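Local coordinates for protein geranylgeranyl pyrophosphate synthase (Corynebacterium glutamicum, PDB 3LMD) that probably condenses isopentenyl diphosphate with allylic diphosphates to make prenyl diphosphates, as a magnesium-dependent member of the FPP/GGPP synthase family, at residues E190-V195 with I235-D240; T159-H164 with G211-G216; H68-G73 with T111-D116. All coordinates share one frame; numbering follows the deposited sequence.

Contact 1: residues E190-V195 with I235-D240; sequences EHYTNV and IFQIVD
Tyr192 swings its CG trans to the backbone N (chi1 165°), which sends the phenol from helix 188-214 toward helix 219-246, and Ile238 keeps CG1 beside its own backbone N (chi1 -61°), where the phenol ends. Both helices belong to the all-alpha isoprenoid synthase fold, and Asp240 and Asp241 match the opening of the family's second aspartate-rich motif. The contact is made almost entirely by the far end of the tyrosine. Tyr192 OH lies 3.7 Å from Ile238 CG1, which sits at the ring edge near its plane, and Tyr192 CE2 is 4.2 Å from the same Ile238 CG1. Tyr192 OH is also 3.7 Å from Ile238 CA, so it meets the helix backbone too. No hydrogen bond joins the two segments: Gln237 O is 4.1 Å from Tyr192 OH, and the hydroxyl is instead hydrogen-bonded to Asp241 OD2. Asp241 OD1 accepts from Gln237 NE2, so two side chains, one from each helix, each hold one oxygen of the Asp241 carboxylate, which probably limits its rotation. Val317 and Tyr320 of helix 309-328 also touch Ile238, and the contact is buried. Gln237 CG stands 4.4 Å from Tyr192 OH.

Contact 2: residues T159-H164 with G211-G216; sequences TDTVAH and GAMHAG
The first turns of helix 159-181 approach the last turn of helix 188-214 with the CA atoms of Thr161 and His214 9.1 Å apart; Gly216, the first residue to leave helical phi/psi, closes a Schellman motif, its phi positive (71°) and Gly216 N bonded back to Met213 O at 3.0 Å. The side chains close the gap with one polar link. Thr161 OG1 meets His214 NE2 at 2.7 Å, a hydrogen bond in which either atom could be the donor. The hydroxyl comes to the imidazole edge near the ring plane, leaning a little to the CE1 side: Thr161 OG1 is 3.3 Å from His214 CE1 but 3.9 Å from His214 CD2. The two side chains cross at about a right angle. Met213 adds an apolar cover. Its chain leaves the backbone extended and then bends twice (chi2 -89°, chi3 -83°), which turns CE back over one face of the neighbouring His214 ring, 3.6 Å above its plane and offset toward the rim. The same Met213 CE lies 3.7 Å from Thr161 OG1. Asn96, Val97 and Ala100 of helix 95-118 touch the histidine, while Thr159, Val162 and Ala163 pack against Ser151 and Ser155 of the second subunit. The site thus ties together two helices of the isoprenoid synthase bundle at the dimer interface. Chemically, the hydroxyl of the buried Thr161 is paired with an imidazole nitrogen; since either may donate, the bond would suit either neutral tautomer of the ring.

Contact 3: residues H68-G73 with T111-D116; sequences HLTRAG and TLYHDD
Over one face of the Arg71 guanidinium lies Leu112 CD1, 3.5 Å from Arg71 NH2 and 3.9 Å from Arg71 CZ. Leu69 O approaches the Tyr113 ring obliquely, 3.6 Å from Tyr113 OH, with no hydrogen bond. Thr70 CA stands 3.9 Å from Tyr113 OH, and Leu69 CB packs at 4.4 Å from Tyr113 CZ; Thr70 OG1 is hydrogen-bonded to Val66 O, one turn back on helix 60-69. Besides the end of that helix, the phenol touches Ala142 and Leu146 of helix 132-157, within the isoprenoid synthase fold. Asp115 and Asp116 in 111-116 begin the first aspartate-rich motif. Asp115 binds calcium in a structure of this protein, though no metal is bound here; its OD1 is hydrogen-bonded to Gln176. Gly73 begins the Gly-Gly-Lys-Arg sequence that in relatives helps bind isopentenyl diphosphate. Arg71 to Gly73 are poorly ordered, so the arginine's place is tentative. Its CG falls between the backbone N and carbonyl carbon (chi1 61°), and from there the extended chain crosses Leu112 at about a right angle, with Arg71 NH1 5.7 Å from Asp116 OD2, too far for contact.

Overall arrangement
Contact 3 comes first along the chain, closing before the other two open. Contacts 1 and 2 then interleave, their segments alternating, and share helix 188-214: contact 1 uses its start, contact 2 its end, with centres about 26 Å apart. Contact 3 lies about 22 Å from contact 1 and 25 Å from contact 2, centre to centre, and none touches another. Contacts 1 and 3 carry the first residues of the two aspartate-rich motifs, the side chains of Gln237 and Asp115 being about 10 Å apart, as expected of the family's metal-dependent active site. Contact 2 lies away from the annotated metal sites, at the dimer interface. All three join helices of a single all-alpha bundle.

Contact 1: residues E190-V195 with I235-D240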
loop_
_atom_site.group_PDB
_atom_site.type_symbol
_atom_site.label_atom_id
_atom_site.label_comp_id
_atom_site.label_asym_id
_atom_site.label_seq_id
_atom_site.Cartn_x
_atom_site.Cartn_y
_atom_site.Cartn_z
ATOM N N GLU A 190 17.186 11.995 19.108
ATOM C CA GLU A 190 16.415 12.584 17.997
ATOM C C GLU A 190 15.867 11.498 17.061
ATOM O O GLU A 190 14.723 11.580 16.597
ATOM C CB GLU A 190 17.286 13.553 17.187
ATOM C CG GLU A 190 17.692 14.790 17.960
ATOM C CD GLU A 190 18.410 15.824 17.096
ATOM O OE1 GLU A 190 18.707 15.532 15.917
ATOM O OE2 GLU A 190 18.677 16.933 17.604
ATOM N N HIS A 191 16.697 10.506 16.746
ATOM C CA HIS A 191 16.262 9.374 15.930
ATOM C C HIS A 191 15.085 8.652 16.580
ATOM O O HIS A 191 14.065 8.392 15.944
ATOM C CB HIS A 191 17.421 8.381 15.730
ATOM C CG HIS A 191 17.028 7.121 15.024
ATOM N ND1 HIS A 191 16.738 7.083 13.674
ATOM C CD2 HIS A 191 16.869 5.854 15.479
ATOM C CE1 HIS A 191 16.437 5.844 13.327
ATOM N NE2 HIS A 191 16.520 5.076 14.403
ATOM N N TYR A 192 15.241 8.305 17.855
ATOM C CA TYR A 192 14.218 7.594 18.577
ATOM C C TYR A 192 12.951 8.421 18.560
ATOM O O TYR A 192 11.887 7.904 18.309
ATOM C CB TYR A 192 14.662 7.351 20.032
ATOM C CG TYR A 192 13.558 6.931 20.988
ATOM C CD1 TYR A 192 13.300 5.592 21.230
ATOM C CD2 TYR A 192 12.837 7.884 21.713
ATOM C CE1 TYR A 192 12.308 5.197 22.120
ATOM C CE2 TYR A 192 11.838 7.515 22.594
ATOM C CZ TYR A 192 11.589 6.166 22.811
ATOM O OH TYR A 192 10.604 5.778 23.695
ATOM N N THR A 193 13.075 9.711 18.832
ATOM C CA THR A 193 11.903 10.589 18.908
ATOM C C THR A 193 11.186 10.668 17.556
ATOM O O THR A 193 9.941 10.606 17.497
ATOM C CB THR A 193 12.281 12.008 19.368
ATOM O OG1 THR A 193 12.788 11.939 20.699
ATOM C CG2 THR A 193 11.043 12.946 19.348
ATOM N N ASN A 194 11.959 10.799 16.486
ATOM C CA ASN A 194 11.399 10.872 15.123
ATOM C C ASN A 194 10.697 9.591 14.733
ATOM O O ASN A 194 9.628 9.621 14.144
ATOM C CB ASN A 194 12.499 11.158 14.092
ATOM C CG ASN A 194 13.021 12.574 14.173
ATOM O OD1 ASN A 194 12.319 13.468 14.590
ATOM N ND2 ASN A 194 14.260 12.773 13.781
ATOM N N VAL A 195 11.315 8.449 15.044
ATOM C CA VAL A 195 10.666 7.178 14.782
ATOM C C VAL A 195 9.289 7.065 15.449
ATOM O O VAL A 195 8.319 6.697 14.782
ATOM C CB VAL A 195 11.542 5.983 15.155
ATOM C CG1 VAL A 195 10.710 4.688 15.052
ATOM C CG2 VAL A 195 12.770 5.917 14.205
ATOM N N ILE A 235 3.549 9.908 24.575
ATOM C CA ILE A 235 3.410 9.445 25.946
ATOM C C ILE A 235 3.230 7.935 25.992
ATOM O O ILE A 235 3.923 7.252 26.754
ATOM C CB ILE A 235 2.247 10.157 26.645
ATOM C CG1 ILE A 235 2.573 11.648 26.822
ATOM C CG2 ILE A 235 1.895 9.485 27.991
ATOM C CD1 ILE A 235 1.317 12.472 27.274
ATOM N N PHE A 236 2.334 7.390 25.165
ATOM C CA PHE A 236 2.101 5.926 25.188
ATOM C C PHE A 236 3.390 5.138 24.991
ATOM O O PHE A 236 3.648 4.177 25.699
ATOM C CB PHE A 236 1.107 5.494 24.086
ATOM C CG PHE A 236 -0.335 5.870 24.371
ATOM C CD1 PHE A 236 -0.734 6.247 25.628
ATOM C CD2 PHE A 236 -1.288 5.819 23.367
ATOM C CE1 PHE A 236 -2.066 6.596 25.889
ATOM C CE2 PHE A 236 -2.611 6.165 23.624
ATOM C CZ PHE A 236 -2.991 6.551 24.889
ATOM N N GLN A 237 4.163 5.514 23.974
ATOM C CA GLN A 237 5.338 4.735 23.608
ATOM C C GLN A 237 6.479 4.906 24.639
ATOM O O GLN A 237 7.151 3.946 24.969
ATOM C CB GLN A 237 5.842 5.144 22.219
ATOM C CG GLN A 237 6.965 4.221 21.730
ATOM C CD GLN A 237 6.473 2.781 21.607
ATOM O OE1 GLN A 237 5.627 2.499 20.774
ATOM N NE2 GLN A 237 6.961 1.880 22.475
ATOM N N ILE A 238 6.722 6.128 25.109
ATOM C CA ILE A 238 7.781 6.305 26.087
ATOM C C ILE A 238 7.418 5.585 27.394
ATOM O O ILE A 238 8.267 4.933 28.014
ATOM C CB ILE A 238 8.087 7.796 26.360
ATOM C CG1 ILE A 238 8.548 8.477 25.055
ATOM C CG2 ILE A 238 9.239 7.888 27.430
ATOM C CD1 ILE A 238 8.616 9.961 25.123
ATOM N N VAL A 239 6.156 5.686 27.810
ATOM C CA VAL A 239 5.740 5.039 29.036
ATOM C C VAL A 239 5.925 3.510 28.893
ATOM O O VAL A 239 6.440 2.854 29.803
ATOM C CB VAL A 239 4.265 5.413 29.441
ATOM C CG1 VAL A 239 3.730 4.421 30.490
ATOM C CG2 VAL A 239 4.191 6.856 30.016
ATOM N N ASP A 240 5.515 2.951 27.751
ATOM C CA ASP A 240 5.721 1.518 27.471
ATOM C C ASP A 240 7.212 1.148 27.571
ATOM O O ASP A 240 7.595 0.079 28.094
ATOM C CB ASP A 240 5.240 1.164 26.048
ATOM C CG ASP A 240 3.735 0.959 25.951
ATOM O OD1 ASP A 240 3.048 0.946 26.992
ATOM O OD2 ASP A 240 3.239 0.791 24.816
#

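Contact 2: residues T159-H164 with G211-G216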
loop_
_atom_site.group_PDB
_atom_site.type_symbol
_atom_site.label_atom_id
_atom_site.label_comp_id
_atom_site.label_asym_id
_atom_site.label_seq_id
_atom_site.Cartn_x
_atom_site.Cartn_y
_atom_site.Cartn_z
ATOM N N THR A 159 -12.071 14.873 -0.648
ATOM C CA THR A 159 -10.646 14.999 -0.994
ATOM C C THR A 159 -9.784 15.500 0.154
ATOM O O THR A 159 -8.575 15.190 0.189
ATOM C CB THR A 159 -10.423 15.938 -2.216
ATOM O OG1 THR A 159 -10.994 17.211 -1.934
ATOM C CG2 THR A 159 -11.072 15.384 -3.439
ATOM N N ASP A 160 -10.336 16.286 1.080
ATOM C CA ASP A 160 -9.543 16.744 2.215
ATOM C C ASP A 160 -9.113 15.547 3.079
ATOM O O ASP A 160 -8.033 15.553 3.664
ATOM C CB ASP A 160 -10.325 17.771 3.040
ATOM C CG ASP A 160 -10.607 19.067 2.260
ATOM O OD1 ASP A 160 -9.990 19.289 1.188
ATOM O OD2 ASP A 160 -11.440 19.859 2.729
ATOM N N THR A 161 -9.979 14.533 3.166
ATOM C CA THR A 161 -9.619 13.323 3.922
ATOM C C THR A 161 -8.500 12.600 3.205
ATOM O O THR A 161 -7.531 12.103 3.834
ATOM C CB THR A 161 -10.840 12.388 4.109
ATOM O OG1 THR A 161 -11.790 13.067 4.946
ATOM C CG2 THR A 161 -10.437 11.005 4.760
ATOM N N VAL A 162 -8.609 12.548 1.884
ATOM C CA VAL A 162 -7.605 11.854 1.070
ATOM C C VAL A 162 -6.228 12.557 1.202
ATOM O O VAL A 162 -5.202 11.905 1.327
ATOM C CB VAL A 162 -8.017 11.774 -0.421
ATOM C CG1 VAL A 162 -6.923 11.100 -1.280
ATOM C CG2 VAL A 162 -9.361 10.973 -0.581
ATOM N N ALA A 163 -6.228 13.889 1.169
ATOM C CA ALA A 163 -4.992 14.675 1.269
ATOM C C ALA A 163 -4.360 14.424 2.627
ATOM O O ALA A 163 -3.133 14.225 2.750
ATOM C CB ALA A 163 -5.320 16.163 1.125
ATOM N N HIS A 164 -5.197 14.437 3.665
ATOM C CA HIS A 164 -4.714 14.193 5.020
ATOM C C HIS A 164 -4.189 12.765 5.164
ATOM O O HIS A 164 -3.147 12.533 5.781
ATOM C CB HIS A 164 -5.826 14.456 6.036
ATOM C CG HIS A 164 -5.453 14.073 7.424
ATOM N ND1 HIS A 164 -4.732 14.908 8.254
ATOM C CD2 HIS A 164 -5.652 12.924 8.120
ATOM C CE1 HIS A 164 -4.518 14.294 9.410
ATOM N NE2 HIS A 164 -5.066 13.091 9.352
ATOM N N GLY A 211 -11.902 12.625 13.223
ATOM C CA GLY A 211 -13.107 12.539 14.047
ATOM C C GLY A 211 -13.701 13.921 14.237
ATOM O O GLY A 211 -14.899 14.108 14.041
ATOM N N ALA A 212 -12.863 14.897 14.575
ATOM C CA ALA A 212 -13.349 16.258 14.796
ATOM C C ALA A 212 -13.798 16.911 13.482
ATOM O O ALA A 212 -14.845 17.569 13.434
ATOM C CB ALA A 212 -12.284 17.116 15.493
ATOM N N MET A 213 -13.014 16.748 12.418
ATOM C CA MET A 213 -13.340 17.405 11.160
ATOM C C MET A 213 -14.666 16.902 10.579
ATOM O O MET A 213 -15.495 17.709 10.122
ATOM C CB MET A 213 -12.225 17.249 10.113
ATOM C CG MET A 213 -12.531 18.027 8.780
ATOM S SD MET A 213 -13.459 17.060 7.562
ATOM C CE MET A 213 -11.991 16.187 6.878
ATOM N N HIS A 214 -14.849 15.585 10.544
ATOM C CA HIS A 214 -16.099 15.013 10.025
ATOM C C HIS A 214 -17.323 15.265 10.902
ATOM O O HIS A 214 -18.446 15.112 10.434
ATOM C CB HIS A 214 -15.972 13.527 9.672
ATOM C CG HIS A 214 -15.194 13.296 8.417
ATOM N ND1 HIS A 214 -15.693 13.605 7.172
ATOM C CD2 HIS A 214 -13.905 12.922 8.223
ATOM C CE1 HIS A 214 -14.773 13.363 6.252
ATOM N NE2 HIS A 214 -13.674 12.947 6.866
ATOM N N ALA A 215 -17.104 15.664 12.150
ATOM C CA ALA A 215 -18.202 16.076 13.012
ATOM C C ALA A 215 -18.515 17.569 12.855
ATOM O O ALA A 215 -19.438 18.094 13.508
ATOM C CB ALA A 215 -17.881 15.765 14.447
ATOM N N GLY A 216 -17.750 18.242 11.997
ATOM C CA GLY A 216 -17.877 19.683 11.785
ATOM C C GLY A 216 -17.403 20.569 12.930
ATOM O O GLY A 216 -17.891 21.680 13.085
#

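Contact 3: residues H68-G73 with T111-D116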
loop_
_atom_site.group_PDB
_atom_site.type_symbol
_atom_site.label_atom_id
_atom_site.label_comp_id
_atom_site.label_asym_id
_atom_site.label_seq_id
_atom_site.Cartn_x
_atom_site.Cartn_y
_atom_site.Cartn_z
ATOM N N HIS A 68 -7.835 -14.791 8.459
ATOM C CA HIS A 68 -6.886 -15.547 9.225
ATOM C C HIS A 68 -5.829 -14.720 9.905
ATOM O O HIS A 68 -5.288 -15.127 10.899
ATOM C CB HIS A 68 -6.263 -16.672 8.429
ATOM C CG HIS A 68 -5.381 -17.557 9.253
ATOM N ND1 HIS A 68 -5.796 -18.116 10.440
ATOM C CD2 HIS A 68 -4.099 -17.952 9.085
ATOM C CE1 HIS A 68 -4.816 -18.827 10.962
ATOM N NE2 HIS A 68 -3.774 -18.744 10.158
ATOM N N LEU A 69 -5.534 -13.557 9.363
ATOM C CA LEU A 69 -4.564 -12.629 9.942
ATOM C C LEU A 69 -5.229 -11.672 10.911
ATOM O O LEU A 69 -4.562 -10.990 11.677
ATOM C CB LEU A 69 -3.889 -11.801 8.848
ATOM C CG LEU A 69 -2.708 -12.391 8.088
ATOM C CD1 LEU A 69 -2.381 -11.510 6.887
ATOM C CD2 LEU A 69 -1.506 -12.517 9.013
ATOM N N THR A 70 -6.552 -11.607 10.866
ATOM C CA THR A 70 -7.280 -10.687 11.728
ATOM C C THR A 70 -7.279 -11.219 13.150
ATOM O O THR A 70 -7.915 -12.231 13.441
ATOM C CB THR A 70 -8.728 -10.470 11.233
ATOM O OG1 THR A 70 -8.695 -9.853 9.938
ATOM C CG2 THR A 70 -9.507 -9.583 12.199
ATOM N N ARG A 71 -6.546 -10.539 14.028
ATOM C CA ARG A 71 -6.391 -10.973 15.411
ATOM C C ARG A 71 -7.477 -10.386 16.311
ATOM O O ARG A 71 -7.393 -9.225 16.710
ATOM C CB ARG A 71 -5.010 -10.566 15.933
ATOM C CG ARG A 71 -4.782 -9.058 15.919
ATOM C CD ARG A 71 -3.419 -8.669 16.488
ATOM N NE ARG A 71 -3.349 -7.230 16.757
ATOM C CZ ARG A 71 -2.231 -6.580 17.085
ATOM N NH1 ARG A 71 -1.071 -7.232 17.179
ATOM N NH2 ARG A 71 -2.274 -5.271 17.315
ATOM N N ALA A 72 -8.497 -11.181 16.628
ATOM C CA ALA A 72 -9.512 -10.743 17.580
ATOM C C ALA A 72 -8.836 -9.822 18.594
ATOM O O ALA A 72 -7.980 -10.260 19.366
ATOM C CB ALA A 72 -10.152 -11.939 18.277
ATOM N N GLY A 73 -9.209 -8.546 18.581
ATOM C CA GLY A 73 -8.487 -7.536 19.353
ATOM C C GLY A 73 -9.019 -7.245 20.744
ATOM O O GLY A 73 -8.324 -7.447 21.738
ATOM N N THR A 111 -0.621 -1.295 8.165
ATOM C CA THR A 111 0.680 -0.951 8.729
ATOM C C THR A 111 1.331 -2.070 9.508
ATOM O O THR A 111 2.514 -2.382 9.307
ATOM C CB THR A 111 0.428 0.250 9.668
ATOM O OG1 THR A 111 0.857 1.429 9.011
ATOM C CG2 THR A 111 1.062 0.071 11.043
ATOM N N LEU A 112 0.551 -2.677 10.398
ATOM C CA LEU A 112 0.977 -3.855 11.121
ATOM C C LEU A 112 1.338 -5.013 10.222
ATOM O O LEU A 112 2.331 -5.705 10.448
ATOM C CB LEU A 112 -0.113 -4.329 12.089
ATOM C CG LEU A 112 -0.274 -3.504 13.366
ATOM C CD1 LEU A 112 -1.469 -4.036 14.184
ATOM C CD2 LEU A 112 1.013 -3.506 14.204
ATOM N N TYR A 113 0.508 -5.286 9.233
ATOM C CA TYR A 113 0.791 -6.412 8.357
ATOM C C TYR A 113 2.112 -6.213 7.632
ATOM O O TYR A 113 2.902 -7.159 7.506
ATOM C CB TYR A 113 -0.369 -6.656 7.400
ATOM C CG TYR A 113 -1.642 -6.925 8.170
ATOM C CD1 TYR A 113 -1.597 -7.119 9.555
ATOM C CD2 TYR A 113 -2.876 -6.981 7.541
ATOM C CE1 TYR A 113 -2.750 -7.366 10.302
ATOM C CE2 TYR A 113 -4.048 -7.238 8.280
ATOM C CZ TYR A 113 -3.970 -7.433 9.660
ATOM O OH TYR A 113 -5.103 -7.681 10.414
ATOM N N HIS A 114 2.405 -4.988 7.187
ATOM C CA HIS A 114 3.699 -4.747 6.522
ATOM C C HIS A 114 4.852 -4.720 7.522
ATOM O O HIS A 114 5.961 -5.151 7.221
ATOM C CB HIS A 114 3.682 -3.449 5.717
ATOM C CG HIS A 114 2.903 -3.542 4.440
ATOM N ND1 HIS A 114 2.137 -4.642 4.107
ATOM C CD2 HIS A 114 2.769 -2.667 3.416
ATOM C CE1 HIS A 114 1.568 -4.439 2.929
ATOM N NE2 HIS A 114 1.938 -3.249 2.488
ATOM N N ASP A 115 4.597 -4.186 8.706
ATOM C CA ASP A 115 5.594 -4.227 9.785
ATOM C C ASP A 115 5.984 -5.631 10.165
ATOM O O ASP A 115 7.165 -5.917 10.326
ATOM C CB ASP A 115 5.060 -3.563 11.046
ATOM C CG ASP A 115 5.518 -2.160 11.182
ATOM O OD1 ASP A 115 6.436 -1.778 10.431
ATOM O OD2 ASP A 115 4.969 -1.439 12.048
ATOM N N ASP A 116 4.992 -6.487 10.383
ATOM C CA ASP A 116 5.243 -7.861 10.819
ATOM C C ASP A 116 6.119 -8.634 9.823
ATOM O O ASP A 116 6.964 -9.438 10.221
ATOM C CB ASP A 116 3.932 -8.610 11.089
ATOM C CG ASP A 116 3.152 -8.045 12.292
ATOM O OD1 ASP A 116 3.608 -7.066 12.943
ATOM O OD2 ASP A 116 2.063 -8.589 12.586
#